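Local coordinates for protein cyclopenase asqI (Emericella nidulans, PDB 5YY3) that converts cyclopenin-type alkaloids into viridicatins by ring contraction, releasing methyl isocyanate, as a zinc-binding lyase of the tyrosinase family, at residues T488-L493 with I578-G583; Y411-T416 with P605-W610; L63-D68 with I112-M117; N249-I254 with P388-F393. All blocks are in the same frame, centred on the assembly; numbering follows the deposited sequence.

Interaction 1. Residues T488-L493 with I578-G583; sequences TLTLRL and IATDDG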
loop_
_atom_site.group_PDB
_atom_site.type_symbol
_atom_site.label_atom_id
_atom_site.label_comp_id
_atom_site.label_asym_id
_atom_site.label_seq_id
_atom_site.Cartn_x
_atom_site.Cartn_y
_atom_site.Cartn_z
ATOM N N THR A 488 -39.123 9.276 -36.881
ATOM C CA THR A 488 -38.696 9.661 -35.551
ATOM C C THR A 488 -38.239 8.457 -34.748
ATOM O O THR A 488 -38.962 7.494 -34.613
ATOM C CB THR A 488 -39.809 10.374 -34.807
ATOM O OG1 THR A 488 -39.984 11.669 -35.392
ATOM C CG2 THR A 488 -39.451 10.531 -33.322
ATOM N N LEU A 489 -37.022 8.516 -34.226
ATOM C CA LEU A 489 -36.470 7.417 -33.436
ATOM C C LEU A 489 -35.759 7.971 -32.209
ATOM O O LEU A 489 -35.560 9.171 -32.088
ATOM C CB LEU A 489 -35.525 6.573 -34.294
ATOM C CG LEU A 489 -34.409 7.436 -34.868
ATOM C CD1 LEU A 489 -33.076 7.178 -34.177
ATOM C CD2 LEU A 489 -34.314 7.286 -36.382
ATOM N N THR A 490 -35.409 7.090 -31.291
ATOM C CA THR A 490 -34.731 7.499 -30.069
ATOM C C THR A 490 -33.383 6.789 -29.966
ATOM O O THR A 490 -33.295 5.568 -30.145
ATOM C CB THR A 490 -35.584 7.202 -28.815
ATOM O OG1 THR A 490 -36.789 7.973 -28.861
ATOM C CG2 THR A 490 -34.816 7.551 -27.523
ATOM N N LEU A 491 -32.335 7.576 -29.715
ATOM C CA LEU A 491 -30.979 7.052 -29.542
ATOM C C LEU A 491 -30.702 6.902 -28.054
ATOM O O LEU A 491 -30.869 7.858 -27.290
ATOM C CB LEU A 491 -29.942 7.976 -30.182
ATOM C CG LEU A 491 -29.969 8.124 -31.700
ATOM C CD1 LEU A 491 -28.888 9.073 -32.125
ATOM C CD2 LEU A 491 -29.787 6.773 -32.374
ATOM N N ARG A 492 -30.287 5.705 -27.648
ATOM C CA ARG A 492 -30.015 5.432 -26.245
ATOM C C ARG A 492 -28.548 5.085 -26.031
ATOM O O ARG A 492 -28.061 4.067 -26.540
ATOM C CB ARG A 492 -30.907 4.295 -25.743
ATOM C CG ARG A 492 -32.370 4.521 -26.020
ATOM C CD ARG A 492 -33.172 3.285 -25.721
ATOM N NE ARG A 492 -34.585 3.538 -25.934
ATOM C CZ ARG A 492 -35.416 3.956 -24.992
ATOM N NH1 ARG A 492 -34.969 4.148 -23.759
ATOM N NH2 ARG A 492 -36.689 4.172 -25.286
ATOM N N LEU A 493 -27.856 5.926 -25.272
ATOM C CA LEU A 493 -26.418 5.773 -25.063
ATOM C C LEU A 493 -26.056 5.284 -23.652
ATOM O O LEU A 493 -26.475 5.873 -22.644
ATOM C CB LEU A 493 -25.703 7.100 -25.331
ATOM C CG LEU A 493 -24.220 7.156 -24.951
ATOM C CD1 LEU A 493 -23.370 6.372 -25.910
ATOM C CD2 LEU A 493 -23.734 8.587 -24.837
ATOM N N ILE A 578 -28.160 2.231 -29.043
ATOM C CA ILE A 578 -29.231 1.506 -29.706
ATOM C C ILE A 578 -30.266 2.514 -30.220
ATOM O O ILE A 578 -30.525 3.541 -29.580
ATOM C CB ILE A 578 -29.884 0.449 -28.755
ATOM C CG1 ILE A 578 -30.997 -0.327 -29.471
ATOM C CG2 ILE A 578 -30.415 1.084 -27.479
ATOM C CD1 ILE A 578 -31.538 -1.491 -28.652
ATOM N N ALA A 579 -30.822 2.250 -31.399
ATOM C CA ALA A 579 -31.905 3.084 -31.910
ATOM C C ALA A 579 -33.236 2.358 -31.756
ATOM O O ALA A 579 -33.428 1.256 -32.278
ATOM C CB ALA A 579 -31.657 3.467 -33.380
ATOM N N THR A 580 -34.162 2.961 -31.025
ATOM C CA THR A 580 -35.461 2.332 -30.871
ATOM C C THR A 580 -36.561 3.136 -31.547
ATOM O O THR A 580 -36.478 4.362 -31.668
ATOM C CB THR A 580 -35.826 2.117 -29.371
ATOM O OG1 THR A 580 -35.828 3.370 -28.674
ATOM C CG2 THR A 580 -34.834 1.177 -28.716
ATOM N N ASP A 581 -37.572 2.418 -32.016
ATOM C CA ASP A 581 -38.861 3.015 -32.344
ATOM C C ASP A 581 -39.773 2.929 -31.136
ATOM O O ASP A 581 -40.159 1.840 -30.738
ATOM C CB ASP A 581 -39.523 2.307 -33.525
ATOM C CG ASP A 581 -40.871 2.909 -33.878
ATOM O OD1 ASP A 581 -41.013 4.151 -33.808
ATOM O OD2 ASP A 581 -41.792 2.134 -34.213
ATOM N N ASP A 582 -40.123 4.077 -30.569
ATOM C CA ASP A 582 -40.922 4.119 -29.345
ATOM C C ASP A 582 -42.406 4.436 -29.573
ATOM O O ASP A 582 -43.149 4.615 -28.608
ATOM C CB ASP A 582 -40.321 5.144 -28.378
ATOM C CG ASP A 582 -38.950 4.727 -27.864
ATOM O OD1 ASP A 582 -38.653 3.510 -27.873
ATOM O OD2 ASP A 582 -38.177 5.619 -27.451
ATOM N N GLY A 583 -42.841 4.485 -30.832
ATOM C CA GLY A 583 -44.221 4.825 -31.156
ATOM C C GLY A 583 -44.535 6.281 -30.855
ATOM O O GLY A 583 -43.620 7.095 -30.699
HETATM O O HOH W 1 -39.598 6.711 -31.444
#
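The guanidinium of Arg492 meets segment 578-583 with its edge: Thr580 OG1 and Asp582 CG both lie close to its plane, while the methyl CG2 of Thr490 sits 4.1 Å above one face, toward the rim. From NE a nearly straight bond of 3.0 Å runs in this plane to OG1 of Thr580. Arg492 and Asp582 approach tip to tip with their planes 67° apart; NH2 forms a salt bridge to Asp582 OD2 (3.0 Å), and its hydrogen bonds to both carboxylate oxygens are weak. An aliphatic stem extended from CG to NE carries the charge this far and lies alongside Ile578, whose CG2 is 3.7 Å from Arg492 CB. The hydroxyl of Thr580 donates to Asp582 OD1 from above the carboxylate plane while accepting from NE. The strands 487-497 and 571-580 of the Ig-like domain pair antiparallel, with Thr490–Thr580 and Arg492–Ile578 as hydrogen-bonded pairs. Leu491 and Ala579 form the non-hydrogen-bonded pair between them and put apolar groups on the other face of the sheet, Leu491 CD2 lying 3.9 Å from Ala579 CB. NH1 of Arg492 reaches Asp598 in a second salt bridge. With carboxylates at two of its nitrogens and a hydroxyl at the third, this buried arginine probably keeps its positive charge, and its two salt bridges tie strand 487-497 to the chain that follows strand 571-580, at Asp582 and Asp598.

Interaction 2. Residues Y411-T416 with P605-W610; sequences YPQDIT and PFNRAW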
loop_
_atom_site.group_PDB
_atom_site.type_symbol
_atom_site.label_atom_id
_atom_site.label_comp_id
_atom_site.label_asym_id
_atom_site.label_seq_id
_atom_site.Cartn_x
_atom_site.Cartn_y
_atom_site.Cartn_z
ATOM N N TYR A 411 -37.372 -12.572 -16.603
ATOM C CA TYR A 411 -38.227 -12.102 -17.688
ATOM C C TYR A 411 -37.434 -11.374 -18.761
ATOM O O TYR A 411 -37.451 -10.139 -18.826
ATOM C CB TYR A 411 -39.337 -11.203 -17.130
ATOM C CG TYR A 411 -40.180 -11.938 -16.107
ATOM C CD1 TYR A 411 -41.132 -12.870 -16.505
ATOM C CD2 TYR A 411 -39.987 -11.739 -14.748
ATOM C CE1 TYR A 411 -41.881 -13.572 -15.569
ATOM C CE2 TYR A 411 -40.733 -12.435 -13.807
ATOM C CZ TYR A 411 -41.674 -13.346 -14.226
ATOM O OH TYR A 411 -42.410 -14.030 -13.295
ATOM N N PRO A 412 -36.743 -12.147 -19.621
ATOM C CA PRO A 412 -35.870 -11.604 -20.666
ATOM C C PRO A 412 -36.667 -10.785 -21.680
ATOM O O PRO A 412 -37.894 -10.819 -21.654
ATOM C CB PRO A 412 -35.271 -12.850 -21.330
ATOM C CG PRO A 412 -35.584 -13.990 -20.433
ATOM C CD PRO A 412 -36.752 -13.618 -19.596
ATOM N N GLN A 413 -35.987 -10.045 -22.549
ATOM C CA GLN A 413 -36.683 -9.278 -23.581
ATOM C C GLN A 413 -35.937 -9.394 -24.895
ATOM O O GLN A 413 -34.710 -9.529 -24.917
ATOM C CB GLN A 413 -36.840 -7.804 -23.179
ATOM C CG GLN A 413 -35.534 -7.070 -22.890
ATOM C CD GLN A 413 -35.749 -5.675 -22.316
ATOM O OE1 GLN A 413 -36.877 -5.211 -22.200
ATOM N NE2 GLN A 413 -34.658 -5.016 -21.921
ATOM N N ASP A 414 -36.697 -9.366 -25.985
ATOM C CA ASP A 414 -36.166 -9.430 -27.344
ATOM C C ASP A 414 -35.454 -8.123 -27.706
ATOM O O ASP A 414 -36.079 -7.061 -27.732
ATOM C CB ASP A 414 -37.307 -9.696 -28.325
ATOM C CG ASP A 414 -36.819 -10.089 -29.699
ATOM O OD1 ASP A 414 -35.736 -9.624 -30.117
ATOM O OD2 ASP A 414 -37.524 -10.873 -30.367
ATOM N N ILE A 415 -34.161 -8.191 -28.012
ATOM C CA ILE A 415 -33.392 -6.976 -28.251
ATOM C C ILE A 415 -33.782 -6.315 -29.579
ATOM O O ILE A 415 -33.481 -5.137 -29.799
ATOM C CB ILE A 415 -31.856 -7.253 -28.237
ATOM C CG1 ILE A 415 -31.096 -5.982 -27.884
ATOM C CG2 ILE A 415 -31.360 -7.773 -29.579
ATOM C CD1 ILE A 415 -31.568 -5.343 -26.606
ATOM N N THR A 416 -34.452 -7.071 -30.453
ATOM C CA THR A 416 -34.917 -6.545 -31.739
ATOM C C THR A 416 -36.351 -6.009 -31.663
ATOM O O THR A 416 -36.769 -5.240 -32.521
ATOM C CB THR A 416 -34.877 -7.611 -32.845
ATOM O OG1 THR A 416 -35.859 -8.613 -32.563
ATOM C CG2 THR A 416 -33.508 -8.265 -32.951
ATOM N N PRO A 605 -31.987 -0.859 -23.026
ATOM C CA PRO A 605 -32.401 -2.266 -22.992
ATOM C C PRO A 605 -31.675 -3.124 -21.957
ATOM O O PRO A 605 -31.746 -4.355 -22.010
ATOM C CB PRO A 605 -32.050 -2.740 -24.399
ATOM C CG PRO A 605 -30.768 -1.989 -24.699
ATOM C CD PRO A 605 -30.880 -0.650 -23.982
ATOM N N PHE A 606 -30.977 -2.488 -21.029
ATOM C CA PHE A 606 -30.204 -3.246 -20.054
ATOM C C PHE A 606 -30.974 -3.559 -18.777
ATOM O O PHE A 606 -30.392 -4.048 -17.826
ATOM C CB PHE A 606 -28.917 -2.497 -19.706
ATOM C CG PHE A 606 -27.949 -2.413 -20.858
ATOM C CD1 PHE A 606 -27.263 -3.539 -21.279
ATOM C CD2 PHE A 606 -27.739 -1.212 -21.521
ATOM C CE1 PHE A 606 -26.378 -3.468 -22.313
ATOM C CE2 PHE A 606 -26.859 -1.137 -22.570
ATOM C CZ PHE A 606 -26.172 -2.264 -22.963
ATOM N N ASN A 607 -32.279 -3.294 -18.773
ATOM C CA ASN A 607 -33.095 -3.435 -17.572
ATOM C C ASN A 607 -33.722 -4.823 -17.447
ATOM O O ASN A 607 -34.236 -5.183 -16.389
ATOM C CB ASN A 607 -34.178 -2.360 -17.543
ATOM C CG ASN A 607 -35.101 -2.432 -18.748
ATOM O OD1 ASN A 607 -34.703 -2.895 -19.819
ATOM N ND2 ASN A 607 -36.341 -1.971 -18.580
ATOM N N ARG A 608 -33.658 -5.606 -18.520
ATOM C CA ARG A 608 -34.040 -7.025 -18.478
ATOM C C ARG A 608 -32.985 -7.837 -19.199
ATOM O O ARG A 608 -32.206 -7.277 -19.956
ATOM C CB ARG A 608 -35.406 -7.261 -19.132
ATOM C CG ARG A 608 -36.552 -7.175 -18.175
ATOM C CD ARG A 608 -37.834 -6.925 -18.899
ATOM N NE ARG A 608 -38.274 -5.560 -18.647
ATOM C CZ ARG A 608 -38.855 -5.174 -17.520
ATOM N NH1 ARG A 608 -39.082 -6.069 -16.572
ATOM N NH2 ARG A 608 -39.229 -3.906 -17.351
ATOM N N ALA A 609 -32.958 -9.148 -18.988
ATOM C CA ALA A 609 -32.000 -9.965 -19.721
ATOM C C ALA A 609 -32.395 -9.963 -21.195
ATOM O O ALA A 609 -33.545 -9.665 -21.526
ATOM C CB ALA A 609 -31.949 -11.382 -19.175
ATOM N N TRP A 610 -31.454 -10.287 -22.078
ATOM C CA TRP A 610 -31.757 -10.342 -23.507
ATOM C C TRP A 610 -32.006 -11.767 -23.921
ATOM O O TRP A 610 -31.266 -12.687 -23.567
ATOM C CB TRP A 610 -30.634 -9.760 -24.359
ATOM C CG TRP A 610 -30.338 -8.339 -24.080
ATOM C CD1 TRP A 610 -31.059 -7.486 -23.290
ATOM C CD2 TRP A 610 -29.221 -7.590 -24.575
ATOM N NE1 TRP A 610 -30.456 -6.246 -23.267
ATOM C CE2 TRP A 610 -29.325 -6.289 -24.046
ATOM C CE3 TRP A 610 -28.145 -7.895 -25.416
ATOM C CZ2 TRP A 610 -28.395 -5.293 -24.332
ATOM C CZ3 TRP A 610 -27.225 -6.914 -25.699
ATOM C CH2 TRP A 610 -27.353 -5.624 -25.160
#
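Gln413 reaches across to the 605-610 loop with both its backbone and its side-chain amide. Its N donates to Ala609 O at 2.7 Å, and its CG lies between N and the carbonyl carbon (chi1 58°), from where the extended chain crosses Arg608 at about a right angle, Arg608 CB being 3.6 Å from Gln413 CD. At its end NE2 is shared by two acceptors: Asn607 OD1 at 3.0 Å, tilted out of the amide plane, and Pro605 O, to which the bond is weak. A long amide suits this buried place, because its NE2 can donate to a side-chain oxygen and, weakly, to a backbone carbonyl of a loop without regular secondary structure. Gln413 and Trp610 form a single backbone bridge, where the chain leaves helix 391-410 on its way to strand 422-431 and passes the segment entering helix 611-614, with Trp610 at the N-cap position. Next along, Asp414 OD1 accepts from Thr416 N, in an Asx turn, from Thr416 OG1 and from Gln612 NE2. Ile415 then turns its side chain inward, and CD1 lies over one face of the Trp610 indole in a CH-pi contact, 3.6 Å from the centroid of the five-membered ring. The same methyl presses on Pro605 CB at 3.4 Å. A branched aliphatic chain fits between these flat and cyclic neighbours. The indole itself is fixed by NE1, which donates to Pro605 O at 2.6 Å in the ring plane, although it approaches from above the carbonyl plane.

Interaction 3. Residues L63-D68 with I112-M117; sequences LPVQKD and INPELM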
loop_
_atom_site.group_PDB
_atom_site.type_symbol
_atom_site.label_atom_id
_atom_site.label_comp_id
_atom_site.label_asym_id
_atom_site.label_seq_id
_atom_site.Cartn_x
_atom_site.Cartn_y
_atom_site.Cartn_z
ATOM N N LEU A 63 -34.851 25.912 11.271
ATOM C CA LEU A 63 -35.245 25.710 12.658
ATOM C C LEU A 63 -34.550 24.521 13.323
ATOM O O LEU A 63 -34.668 23.386 12.861
ATOM C CB LEU A 63 -36.755 25.542 12.751
ATOM C CG LEU A 63 -37.522 26.855 12.617
ATOM C CD1 LEU A 63 -39.017 26.607 12.701
ATOM C CD2 LEU A 63 -37.067 27.834 13.702
ATOM N N PRO A 64 -33.833 24.784 14.428
ATOM C CA PRO A 64 -33.095 23.760 15.175
ATOM C C PRO A 64 -33.998 22.888 16.050
ATOM O O PRO A 64 -34.967 23.378 16.637
ATOM C CB PRO A 64 -32.152 24.594 16.045
ATOM C CG PRO A 64 -32.955 25.831 16.339
ATOM C CD PRO A 64 -33.735 26.108 15.070
ATOM N N VAL A 65 -33.680 21.602 16.136
ATOM C CA VAL A 65 -34.390 20.719 17.050
ATOM C C VAL A 65 -33.965 21.032 18.475
ATOM O O VAL A 65 -32.779 21.008 18.792
ATOM C CB VAL A 65 -34.113 19.227 16.749
ATOM C CG1 VAL A 65 -34.589 18.344 17.911
ATOM C CG2 VAL A 65 -34.767 18.818 15.430
ATOM N N GLN A 66 -34.933 21.324 19.338
ATOM C CA GLN A 66 -34.631 21.646 20.728
ATOM C C GLN A 66 -35.113 20.534 21.651
ATOM O O GLN A 66 -35.811 19.621 21.213
ATOM C CB GLN A 66 -35.252 22.992 21.106
ATOM C CG GLN A 66 -34.818 24.124 20.184
ATOM C CD GLN A 66 -35.431 25.459 20.558
ATOM O OE1 GLN A 66 -36.642 25.667 20.419
ATOM N NE2 GLN A 66 -34.590 26.384 21.014
ATOM N N LYS A 67 -34.748 20.609 22.925
ATOM C CA LYS A 67 -34.891 19.456 23.813
ATOM C C LYS A 67 -36.337 19.136 24.221
ATOM O O LYS A 67 -36.602 18.066 24.772
ATOM C CB LYS A 67 -34.026 19.648 25.068
ATOM C CG LYS A 67 -34.784 20.100 26.303
ATOM C CD LYS A 67 -34.081 19.624 27.579
ATOM C CE LYS A 67 -34.709 20.226 28.840
ATOM N NZ LYS A 67 -34.532 21.710 28.915
ATOM N N ASP A 68 -37.271 20.041 23.938
ATOM C CA ASP A 68 -38.675 19.806 24.277
ATOM C C ASP A 68 -39.415 19.163 23.110
ATOM O O ASP A 68 -40.505 18.602 23.285
ATOM C CB ASP A 68 -39.368 21.105 24.664
ATOM C CG ASP A 68 -39.695 21.955 23.465
ATOM O OD1 ASP A 68 -38.745 22.405 22.783
ATOM O OD2 ASP A 68 -40.900 22.165 23.198
ATOM N N ILE A 112 -44.180 21.070 17.057
ATOM C CA ILE A 112 -43.860 19.915 16.230
ATOM C C ILE A 112 -42.361 19.938 15.897
ATOM O O ILE A 112 -41.749 21.011 15.782
ATOM C CB ILE A 112 -44.703 19.895 14.949
ATOM C CG1 ILE A 112 -44.689 18.507 14.309
ATOM C CG2 ILE A 112 -44.227 20.944 13.954
ATOM C CD1 ILE A 112 -45.782 18.331 13.283
ATOM N N ASN A 113 -41.763 18.753 15.802
ATOM C CA ASN A 113 -40.337 18.605 15.506
ATOM C C ASN A 113 -39.960 19.243 14.164
ATOM O O ASN A 113 -40.565 18.919 13.133
ATOM C CB ASN A 113 -39.974 17.112 15.519
ATOM C CG ASN A 113 -38.490 16.858 15.326
ATOM O OD1 ASN A 113 -37.937 17.113 14.250
ATOM N ND2 ASN A 113 -37.836 16.338 16.365
ATOM N N PRO A 114 -38.964 20.157 14.171
ATOM C CA PRO A 114 -38.520 20.896 12.978
ATOM C C PRO A 114 -37.948 20.001 11.877
ATOM O O PRO A 114 -38.079 20.332 10.704
ATOM C CB PRO A 114 -37.425 21.829 13.520
ATOM C CG PRO A 114 -37.635 21.889 14.973
ATOM C CD PRO A 114 -38.206 20.561 15.369
ATOM N N GLU A 115 -37.311 18.897 12.251
ATOM C CA GLU A 115 -36.776 17.964 11.268
ATOM C C GLU A 115 -37.935 17.289 10.567
ATOM O O GLU A 115 -37.923 17.105 9.344
ATOM C CB GLU A 115 -35.858 16.927 11.924
ATOM C CG GLU A 115 -35.272 15.887 10.968
ATOM C CD GLU A 115 -34.336 16.483 9.926
ATOM O OE1 GLU A 115 -33.563 17.409 10.258
ATOM O OE2 GLU A 115 -34.357 16.002 8.776
ATOM N N LEU A 116 -38.945 16.926 11.350
ATOM C CA LEU A 116 -40.172 16.387 10.795
ATOM C C LEU A 116 -40.752 17.407 9.824
ATOM O O LEU A 116 -41.127 17.065 8.703
ATOM C CB LEU A 116 -41.171 16.044 11.907
ATOM C CG LEU A 116 -42.450 15.282 11.538
ATOM C CD1 LEU A 116 -43.049 14.654 12.781
ATOM C CD2 LEU A 116 -43.492 16.175 10.833
ATOM N N MET A 117 -40.819 18.662 10.261
ATOM C CA MET A 117 -41.370 19.726 9.421
ATOM C C MET A 117 -40.577 19.905 8.128
ATOM O O MET A 117 -41.166 20.116 7.068
ATOM C CB MET A 117 -41.417 21.052 10.180
ATOM C CG MET A 117 -42.119 22.156 9.407
ATOM S SD MET A 117 -43.776 21.643 8.903
ATOM C CE MET A 117 -43.868 22.426 7.318
#
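Val65 holds CG1 anti to its backbone N (chi1 166°), which leaves CG2 beside that nitrogen and turned to the start of helix 114-127. Asn113 likewise sets CG anti to its own N (chi1 -176°), and its amide comes up against the valine. The two side chains meet there: Val65 CG2 is 3.8 Å from Asn113 OD1, and the same methyl lies 3.9 Å from Pro114 CD and reaches Glu115 CB. Pro114 presents the rest of its ring to Leu63 and Pro64. Its CB packs on Leu63 CB at 3.9 Å and approaches Leu63 O, while CG lies 3.5 Å from Pro64 O.

Asn113 is the N-cap of the helix. OD1 accepts from Leu116 N (3.1 Å), tilted from the carbonyl plane, and more weakly from Glu115 N. Proline suits the position directly after the cap, since it has no N-H to satisfy and its fixed phi fits the first turn. The other end of the amide, ND2, donates to Thr381 OG1 and to Lys70 O, so the capping group is held at both its oxygen and its nitrogen. Glu115 forms a salt bridge with Arg118, and its side chain lies about 11 Å from that of the zinc ligand His190.

The side-chain contact between the segments is mainly van der Waals packing of Val65 CG2 and Leu63 CB against the ring of Pro114, with the carbonyl oxygens of Leu63 and Pro64 beside it. Packing thus joins the loop to the helix start, while polar bonds lie around it: Asp68 and Gln66 to Arg111, and Leu63 O to Arg118.

Interaction 4. Residues N249-I254 with P388-F393; sequences NGYAPI and PRDPCF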
loop_
_atom_site.group_PDB
_atom_site.type_symbol
_atom_site.label_atom_id
_atom_site.label_comp_id
_atom_site.label_asym_id
_atom_site.label_seq_id
_atom_site.Cartn_x
_atom_site.Cartn_y
_atom_site.Cartn_z
ATOM N N ASN A 249 -15.108 -1.911 8.143
ATOM C CA ASN A 249 -14.282 -0.706 8.106
ATOM C C ASN A 249 -14.730 0.451 8.995
ATOM O O ASN A 249 -13.917 1.319 9.359
ATOM C CB ASN A 249 -14.165 -0.212 6.675
ATOM C CG ASN A 249 -13.287 -1.105 5.855
ATOM O OD1 ASN A 249 -12.240 -1.545 6.323
ATOM N ND2 ASN A 249 -13.730 -1.436 4.654
ATOM N N GLY A 250 -16.006 0.492 9.348
ATOM C CA GLY A 250 -16.442 1.552 10.240
ATOM C C GLY A 250 -16.468 2.880 9.508
ATOM O O GLY A 250 -15.855 3.039 8.462
ATOM N N TYR A 251 -17.179 3.851 10.053
ATOM C CA TYR A 251 -17.419 5.064 9.308
ATOM C C TYR A 251 -17.483 6.262 10.222
ATOM O O TYR A 251 -18.082 6.200 11.297
ATOM C CB TYR A 251 -18.725 4.932 8.507
ATOM C CG TYR A 251 -19.269 6.239 7.982
ATOM C CD1 TYR A 251 -18.623 6.911 6.956
ATOM C CD2 TYR A 251 -20.434 6.791 8.500
ATOM C CE1 TYR A 251 -19.114 8.093 6.459
ATOM C CE2 TYR A 251 -20.938 7.984 8.002
ATOM C CZ TYR A 251 -20.267 8.625 6.980
ATOM O OH TYR A 251 -20.727 9.814 6.471
ATOM N N ALA A 252 -16.890 7.363 9.782
ATOM C CA ALA A 252 -17.006 8.613 10.506
ATOM C C ALA A 252 -17.370 9.735 9.548
ATOM O O ALA A 252 -16.642 9.979 8.588
ATOM C CB ALA A 252 -15.700 8.924 11.226
ATOM N N PRO A 253 -18.490 10.435 9.806
ATOM C CA PRO A 253 -18.881 11.549 8.928
ATOM C C PRO A 253 -17.753 12.590 8.844
ATOM O O PRO A 253 -16.969 12.654 9.795
ATOM C CB PRO A 253 -20.134 12.122 9.613
ATOM C CG PRO A 253 -20.614 11.061 10.518
ATOM C CD PRO A 253 -19.408 10.279 10.943
ATOM N N ILE A 254 -17.650 13.356 7.753
ATOM C CA ILE A 254 -16.590 14.373 7.681
ATOM C C ILE A 254 -16.729 15.333 8.837
ATOM O O ILE A 254 -17.844 15.750 9.181
ATOM C CB ILE A 254 -16.589 15.222 6.413
ATOM C CG1 ILE A 254 -17.267 14.520 5.266
ATOM C CG2 ILE A 254 -15.156 15.620 6.045
ATOM C CD1 ILE A 254 -17.141 15.332 4.058
ATOM N N PRO A 388 -25.948 8.785 1.069
ATOM C CA PRO A 388 -24.902 8.473 0.081
ATOM C C PRO A 388 -23.471 8.574 0.619
ATOM O O PRO A 388 -22.566 7.978 0.032
ATOM C CB PRO A 388 -25.122 9.526 -1.020
ATOM C CG PRO A 388 -26.543 9.904 -0.904
ATOM C CD PRO A 388 -26.886 9.808 0.560
ATOM N N ARG A 389 -23.266 9.297 1.712
ATOM C CA ARG A 389 -21.922 9.470 2.249
ATOM C C ARG A 389 -21.408 8.188 2.899
ATOM O O ARG A 389 -20.205 7.926 2.928
ATOM C CB ARG A 389 -21.887 10.595 3.281
ATOM C CG ARG A 389 -22.567 11.883 2.878
ATOM C CD ARG A 389 -22.530 12.874 4.034
ATOM N NE ARG A 389 -23.079 14.149 3.603
ATOM C CZ ARG A 389 -22.368 15.108 3.020
ATOM N NH1 ARG A 389 -21.069 14.944 2.829
ATOM N NH2 ARG A 389 -22.952 16.238 2.634
ATOM N N ASP A 390 -22.336 7.395 3.422
ATOM C CA ASP A 390 -22.021 6.236 4.260
ATOM C C ASP A 390 -21.869 4.941 3.439
ATOM O O ASP A 390 -22.772 4.576 2.687
ATOM C CB ASP A 390 -23.131 6.091 5.298
ATOM C CG ASP A 390 -22.768 5.163 6.441
ATOM O OD1 ASP A 390 -21.953 4.233 6.234
ATOM O OD2 ASP A 390 -23.337 5.364 7.544
ATOM N N PRO A 391 -20.725 4.249 3.572
ATOM C CA PRO A 391 -20.529 3.020 2.788
ATOM C C PRO A 391 -21.532 1.915 3.116
ATOM O O PRO A 391 -21.769 1.056 2.255
ATOM C CB PRO A 391 -19.108 2.578 3.164
ATOM C CG PRO A 391 -18.431 3.827 3.612
ATOM C CD PRO A 391 -19.517 4.601 4.343
ATOM N N CYS A 392 -22.123 1.903 4.310
ATOM C CA CYS A 392 -23.093 0.834 4.580
ATOM C C CYS A 392 -24.318 0.951 3.657
ATOM O O CYS A 392 -24.922 -0.059 3.297
ATOM C CB CYS A 392 -23.523 0.808 6.057
ATOM S SG CYS A 392 -24.603 2.131 6.641
ATOM N N PHE A 393 -24.683 2.160 3.244
ATOM C CA PHE A 393 -25.872 2.279 2.412
ATOM C C PHE A 393 -25.610 1.801 0.989
ATOM O O PHE A 393 -26.528 1.359 0.299
ATOM C CB PHE A 393 -26.402 3.710 2.419
ATOM C CG PHE A 393 -27.023 4.102 3.738
ATOM C CD1 PHE A 393 -26.306 4.831 4.679
ATOM C CD2 PHE A 393 -28.290 3.667 4.073
ATOM C CE1 PHE A 393 -26.870 5.174 5.896
ATOM C CE2 PHE A 393 -28.860 3.995 5.304
ATOM C CZ PHE A 393 -28.154 4.749 6.208
#
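Tyr251 lays its ring over the carboxylate of Asp390, the two planes 27° apart and stacked, with Asp390 CG 3.5 Å above the ring and shifted toward its rim. The nearest oxygen, Asp390 OD2, is 3.4 Å from Tyr251 CD2. Asp390 CA also lies over the ring, 4.1 Å from the centroid and near its normal, in a CH-pi contact. On the opposite face is the nitrogen of Pro253, two residues further along the tyrosine's own loop. Pro391 CD meets Tyr251 CD1 at 3.6 Å, and the phenol oxygen OH extends to Arg389 CB at 3.5 Å. A flat, broad ring suits this place, as it can touch three consecutive residues of the partner. They run from a 3-10 segment ending at Arg389, through the cap, into helix 391-410 of the hemocyanin-like domain, which here binds zinc: Asp390 is the N-cap, with OD1 accepting from Cys392 N at 3.0 Å from above the carboxylate plane and also from Tyr264 OH. Proline directly after the cap has no N-H needing a partner. Arg389 extends its chain past Ile254, whose CD1 lies 4.1 Å from NH1, to a salt bridge with Asp178 and a bond to Met456 O. Its side chain is about 8 Å from that of the zinc ligand His186.

In the fold
From the N terminus, interaction 3 comes first, closing a mostly helical loop of 43 residues between 63-68 and 112-117, at the start of helix 114-127. Interaction 4 follows in series, closing a loop of 133 residues and joining 249-254 to the start of helix 391-410. Directly after that helix, interaction 2 opens: 411-416 meets 605-610, and the long loop it closes contains interaction 1, nested inside it, where strands 487-497 and 571-580 pair. None of the loops cross. Interactions 1 and 2 touch, through Ile578 and Pro605, where the connection from helix 391-410 meets the Ig-like domain, whereas interactions 3 and 4 lie in the helical part, their centres about 25 Å apart. Helix 391-410 connects interaction 4 with interaction 2.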